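Side-chain contacts in spermidine N1-acetyltransferase (Vibrio cholerae O1 biovar El Tor, PDB 6DAU), which catalyses transfer of an acetyl group from acetyl-coenzyme A to polyamines such as spermidine and spermine, as a GNAT-family N-acetyltransferase: residues F32-E37 against Y46-H51; A54-V59 against L107-T112. The protein carries 2 engineered substitutions. One frame throughout, in Å; residues are numbered along the deposited sequence.

Contact 1: F32-E37 against Y46-H51. Engineered in segment 32-37: Q33 (natural residue Glu).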
# COMPACT_ATOMS: atom_id res chain seq x y z
N PHE C 32 -23.68 5.71 -7.06
CA PHE C 32 -23.26 6.42 -5.84
C PHE C 32 -22.59 7.74 -6.19
O PHE C 32 -21.52 8.07 -5.67
CB PHE C 32 -22.40 5.54 -4.94
CG PHE C 32 -23.16 4.40 -4.31
CD1 PHE C 32 -23.49 3.25 -5.05
CD2 PHE C 32 -23.63 4.51 -2.98
CE1 PHE C 32 -24.24 2.21 -4.47
CE2 PHE C 32 -24.35 3.47 -2.40
CZ PHE C 32 -24.68 2.33 -3.16
N GLN C 33 -23.23 8.49 -7.10
CA GLN C 33 -22.78 9.83 -7.54
C GLN C 33 -21.52 9.80 -8.40
O GLN C 33 -20.99 10.84 -8.76
CB GLN C 33 -22.64 10.79 -6.34
CG GLN C 33 -23.89 10.99 -5.47
CD GLN C 33 -24.91 11.98 -6.08
OE1 GLN C 33 -25.77 11.57 -6.87
NE2 GLN C 33 -24.84 13.27 -5.68
N GLU C 34 -21.04 8.60 -8.76
CA GLU C 34 -19.88 8.49 -9.66
C GLU C 34 -20.38 8.16 -11.07
O GLU C 34 -21.17 7.23 -11.23
CB GLU C 34 -18.89 7.46 -9.14
CG GLU C 34 -18.52 7.69 -7.65
CD GLU C 34 -17.11 7.28 -7.31
OE1 GLU C 34 -16.20 7.86 -7.89
OE2 GLU C 34 -16.91 6.37 -6.48
N PRO C 35 -19.98 8.95 -12.09
CA PRO C 35 -20.47 8.74 -13.48
C PRO C 35 -19.82 7.49 -14.08
O PRO C 35 -18.72 7.13 -13.68
CB PRO C 35 -19.99 10.01 -14.21
CG PRO C 35 -18.69 10.37 -13.49
CD PRO C 35 -18.91 9.99 -12.03
N TYR C 36 -20.50 6.78 -14.96
CA TYR C 36 -19.86 5.67 -15.68
C TYR C 36 -20.56 5.56 -17.03
O TYR C 36 -21.73 5.95 -17.16
CB TYR C 36 -19.98 4.34 -14.92
CG TYR C 36 -21.40 3.85 -14.77
CD1 TYR C 36 -22.22 4.31 -13.73
CD2 TYR C 36 -21.94 2.95 -15.70
CE1 TYR C 36 -23.53 3.88 -13.60
CE2 TYR C 36 -23.25 2.52 -15.61
CZ TYR C 36 -24.04 2.96 -14.55
OH TYR C 36 -25.35 2.50 -14.45
N GLU C 37 -19.84 5.03 -18.03
CA GLU C 37 -20.46 4.66 -19.30
C GLU C 37 -20.26 3.16 -19.61
O GLU C 37 -21.12 2.54 -20.23
CB GLU C 37 -19.88 5.52 -20.44
CG GLU C 37 -20.12 7.01 -20.24
CD GLU C 37 -19.71 7.86 -21.41
OE1 GLU C 37 -18.51 8.00 -21.73
OE2 GLU C 37 -20.60 8.42 -22.05
N TYR C 46 -19.45 -0.83 -8.42
CA TYR C 46 -20.23 -1.78 -7.63
C TYR C 46 -19.37 -2.37 -6.51
O TYR C 46 -19.83 -2.43 -5.39
CB TYR C 46 -20.83 -2.90 -8.47
CG TYR C 46 -21.49 -3.97 -7.61
CD1 TYR C 46 -22.80 -3.80 -7.11
CD2 TYR C 46 -20.80 -5.16 -7.28
CE1 TYR C 46 -23.40 -4.79 -6.30
CE2 TYR C 46 -21.37 -6.14 -6.49
CZ TYR C 46 -22.66 -5.95 -5.99
OH TYR C 46 -23.19 -6.95 -5.25
N ASN C 47 -18.14 -2.82 -6.81
CA ASN C 47 -17.25 -3.38 -5.79
C ASN C 47 -16.91 -2.37 -4.71
O ASN C 47 -16.88 -2.70 -3.55
CB ASN C 47 -15.94 -3.93 -6.39
CG ASN C 47 -16.19 -5.14 -7.30
OD1 ASN C 47 -17.17 -5.86 -7.16
ND2 ASN C 47 -15.30 -5.36 -8.25
N LYS C 48 -16.69 -1.11 -5.10
CA LYS C 48 -16.31 -0.09 -4.14
C LYS C 48 -17.48 0.25 -3.17
O LYS C 48 -17.24 0.53 -2.00
CB LYS C 48 -15.87 1.14 -4.91
CG LYS C 48 -15.45 2.31 -4.03
CD LYS C 48 -15.02 3.47 -4.95
CE LYS C 48 -14.68 4.73 -4.15
NZ LYS C 48 -14.49 5.81 -5.15
N HIS C 49 -18.72 0.22 -3.65
CA HIS C 49 -19.82 0.76 -2.86
C HIS C 49 -20.76 -0.30 -2.32
O HIS C 49 -21.84 0.04 -1.81
CB HIS C 49 -20.59 1.81 -3.66
CG HIS C 49 -19.79 3.05 -3.99
ND1 HIS C 49 -19.63 4.09 -3.11
CD2 HIS C 49 -19.12 3.40 -5.12
CE1 HIS C 49 -18.88 5.03 -3.67
NE2 HIS C 49 -18.57 4.63 -4.90
N ILE C 50 -20.36 -1.57 -2.39
CA ILE C 50 -21.24 -2.69 -2.05
C ILE C 50 -21.91 -2.57 -0.66
O ILE C 50 -23.06 -2.99 -0.51
CB ILE C 50 -20.52 -4.04 -2.26
CG1 ILE C 50 -21.48 -5.23 -2.06
CG2 ILE C 50 -19.29 -4.17 -1.36
CD1 ILE C 50 -20.99 -6.56 -2.62
N HIS C 51 -21.22 -2.00 0.33
CA HIS C 51 -21.81 -1.88 1.68
C HIS C 51 -22.31 -0.48 1.99
O HIS C 51 -22.65 -0.18 3.13
CB HIS C 51 -20.77 -2.31 2.76
CG HIS C 51 -20.36 -3.74 2.63
ND1 HIS C 51 -21.21 -4.79 2.93
CD2 HIS C 51 -19.21 -4.29 2.19
CE1 HIS C 51 -20.60 -5.94 2.68
NE2 HIS C 51 -19.38 -5.66 2.23
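The F32 and H49 rings lie almost parallel, planes 3° apart, yet slid so far past each other in opposite directions that they barely overlap, and the face-on contacts are made by the methylene groups instead. Near the surface of this GNAT domain the pair joins the turn of the small two-stranded hairpin, strands 29-31 and 34-36, to helix 39-49. F32 CB sits over the centre of the imidazole, 3.6 Å from its centroid, while H49 CB returns the CH-pi contact over one face of the phenyl ring, 3.7 Å from that centroid. K48 CG touches the other face of the imidazole, towards its rim, and the histidine is flanked on both faces.

Its edge is held as well. H49 NE2 donates to E34 OE2 at 2.9 Å, nearly straight (168°), with the oxygen in the imidazole plane and the carboxylate nearly perpendicular to the ring. This His-carboxylate bond uses the anti lone pair and should help fix the ring's rotation. K48, fully extended with CG anti to its backbone N (chi1 180°), comes across E34 at about a right angle and completes a salt bridge. Two donors therefore grip one oxygen, and the ammonium probably favours a charged carboxylate. K48 NZ reaches the syn lone pair of E34 OE2 at 2.8 Å.

Contact 2: A54-V59 against L107-T112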
# COMPACT_ATOMS: atom_id res chain seq x y z
N ALA C 54 -26.16 4.70 1.18
CA ALA C 54 -26.70 5.96 0.65
C ALA C 54 -27.60 5.69 -0.58
O ALA C 54 -28.41 6.56 -0.95
CB ALA C 54 -25.58 6.93 0.31
N GLU C 55 -27.48 4.50 -1.17
CA GLU C 55 -28.36 4.08 -2.27
C GLU C 55 -28.77 2.64 -2.08
O GLU C 55 -28.01 1.84 -1.50
CB GLU C 55 -27.70 4.27 -3.65
CG GLU C 55 -27.11 5.66 -3.87
CD GLU C 55 -26.59 5.95 -5.25
OE1 GLU C 55 -26.43 7.16 -5.53
OE2 GLU C 55 -26.34 5.01 -6.07
N ARG C 56 -29.96 2.31 -2.56
CA ARG C 56 -30.52 0.96 -2.45
C ARG C 56 -31.25 0.64 -3.76
O ARG C 56 -32.01 1.48 -4.28
CB ARG C 56 -31.47 0.84 -1.27
CG ARG C 56 -30.77 0.92 0.11
CD ARG C 56 -31.82 1.01 1.22
NE ARG C 56 -31.24 1.41 2.51
CZ ARG C 56 -30.73 0.55 3.40
NH1 ARG C 56 -30.74 -0.75 3.16
NH2 ARG C 56 -30.21 0.99 4.53
N ARG C 57 -30.99 -0.57 -4.27
CA ARG C 57 -31.49 -1.00 -5.57
C ARG C 57 -32.13 -2.37 -5.51
O ARG C 57 -31.65 -3.27 -4.82
CB ARG C 57 -30.38 -0.98 -6.63
CG ARG C 57 -30.03 0.44 -7.04
CD ARG C 57 -28.87 0.48 -8.04
NE ARG C 57 -28.62 1.88 -8.43
CZ ARG C 57 -27.82 2.72 -7.76
NH1 ARG C 57 -27.70 3.96 -8.16
NH2 ARG C 57 -27.11 2.31 -6.70
N PHE C 58 -33.23 -2.50 -6.25
CA PHE C 58 -34.00 -3.72 -6.26
C PHE C 58 -34.32 -4.06 -7.69
O PHE C 58 -34.82 -3.21 -8.44
CB PHE C 58 -35.28 -3.54 -5.41
CG PHE C 58 -34.98 -3.25 -3.97
CD1 PHE C 58 -34.69 -4.30 -3.10
CD2 PHE C 58 -34.88 -1.94 -3.53
CE1 PHE C 58 -34.35 -4.04 -1.78
CE2 PHE C 58 -34.53 -1.67 -2.21
CZ PHE C 58 -34.28 -2.72 -1.32
N VAL C 59 -33.99 -5.29 -8.10
CA VAL C 59 -34.37 -5.70 -9.44
C VAL C 59 -35.74 -6.35 -9.38
O VAL C 59 -36.06 -7.10 -8.45
CB VAL C 59 -33.30 -6.49 -10.23
CG1 VAL C 59 -31.90 -6.31 -9.69
CG2 VAL C 59 -33.64 -7.96 -10.38
N LEU C 107 -42.62 2.41 -2.48
CA LEU C 107 -43.12 3.22 -1.39
C LEU C 107 -43.33 2.39 -0.15
O LEU C 107 -43.00 2.81 0.96
CB LEU C 107 -44.41 3.94 -1.79
CG LEU C 107 -44.23 5.00 -2.90
CD1 LEU C 107 -45.53 5.72 -3.16
CD2 LEU C 107 -43.13 6.02 -2.59
N ASP C 108 -43.85 1.18 -0.35
CA ASP C 108 -44.04 0.25 0.73
C ASP C 108 -42.72 -0.04 1.47
O ASP C 108 -42.67 0.01 2.71
CB ASP C 108 -44.63 -1.05 0.25
CG ASP C 108 -46.13 -1.07 0.33
OD1 ASP C 108 -46.67 -0.93 1.43
OD2 ASP C 108 -46.77 -1.23 -0.72
N TYR C 109 -41.68 -0.35 0.71
CA TYR C 109 -40.43 -0.65 1.31
C TYR C 109 -39.86 0.62 2.01
O TYR C 109 -39.43 0.55 3.16
CB TYR C 109 -39.48 -1.20 0.26
CG TYR C 109 -38.06 -1.29 0.72
CD1 TYR C 109 -37.57 -2.40 1.43
CD2 TYR C 109 -37.19 -0.26 0.42
CE1 TYR C 109 -36.23 -2.48 1.82
CE2 TYR C 109 -35.85 -0.31 0.79
CZ TYR C 109 -35.39 -1.41 1.49
OH TYR C 109 -34.08 -1.39 1.85
N SER C 110 -39.92 1.76 1.32
CA SER C 110 -39.43 3.03 1.87
C SER C 110 -40.08 3.39 3.20
O SER C 110 -39.39 3.84 4.14
CB SER C 110 -39.64 4.17 0.88
OG SER C 110 -38.98 3.85 -0.32
N PHE C 111 -41.40 3.18 3.27
CA PHE C 111 -42.18 3.71 4.39
C PHE C 111 -42.51 2.72 5.47
O PHE C 111 -42.81 3.13 6.59
CB PHE C 111 -43.47 4.36 3.87
CG PHE C 111 -43.25 5.62 3.08
CD1 PHE C 111 -42.28 6.56 3.48
CD2 PHE C 111 -44.02 5.88 1.94
CE1 PHE C 111 -42.12 7.74 2.76
CE2 PHE C 111 -43.85 7.07 1.23
CZ PHE C 111 -42.91 8.00 1.65
N THR C 112 -42.48 1.42 5.17
CA THR C 112 -42.85 0.42 6.19
C THR C 112 -41.63 -0.32 6.71
O THR C 112 -41.72 -0.94 7.77
CB THR C 112 -43.90 -0.63 5.71
OG1 THR C 112 -43.33 -1.47 4.69
CG2 THR C 112 -45.15 0.03 5.16
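F58 presents the edge of its ring to a face of Y109 in a T-shaped aromatic pair, centroids 4.6 Å apart and planes at 64°. It bridges two elements of the GNAT fold: strand 56-61 of the central mixed sheet and helix 98-112 packed against that sheet. The nearest approach is F58 CZ to Y109 CZ, 3.3 Å, displaced from the middle of the tyrosine ring towards its hydroxyl end. Y109 CG is anti to the backbone N (chi1 168°), which carries the ring from the helix across to the strand.

R56, two residues before F58, points to the same side of the sheet. Its side chain, extended from CG to NE, passes the tyrosine at about a right angle, and R56 CD meets Y109 OH at 3.4 Å near the plane of the tyrosine ring. No hydrogen bond links the two; their polar ends are held from elsewhere. R56 NH2 bonds to Y78 OH, while E37 of a neighbouring subunit takes a salt bridge from R56 NH1 and a hydrogen bond with Y109 OH, so one carboxylate of another chain ties strand and helix together.

Further out, R57 lies on the reverse side of the strand. It grips E55 end-on, NH1 and NH2 both reaching E55 OE2, and its NE forms a salt bridge with E72. On the helix, T112 OG1 and T112 N approach D108 O from opposite faces of its carbonyl plane, the hydroxyl donating at 2.6 Å.

In the fold
Contact 1 is a surface contact within neighbouring parts of the chain, a hairpin turn against helix 39-49; contact 2 is buried and joins the central sheet to helix 98-112 across a longer separation. Both use aromatic rings, near parallel in the first and edge-to-face in the second, but contact 1 adds charged groups that bond directly across it, whereas the polar ends in contact 2 turn to other partners. The two touch where the hairpin turn meets the residue just before strand 56-61: F32 N probably hydrogen-bonds to E55 OE2 (2.9 Å). Assembly joins them again, because segment 32-37 of one subunit reaches contact 2 of another.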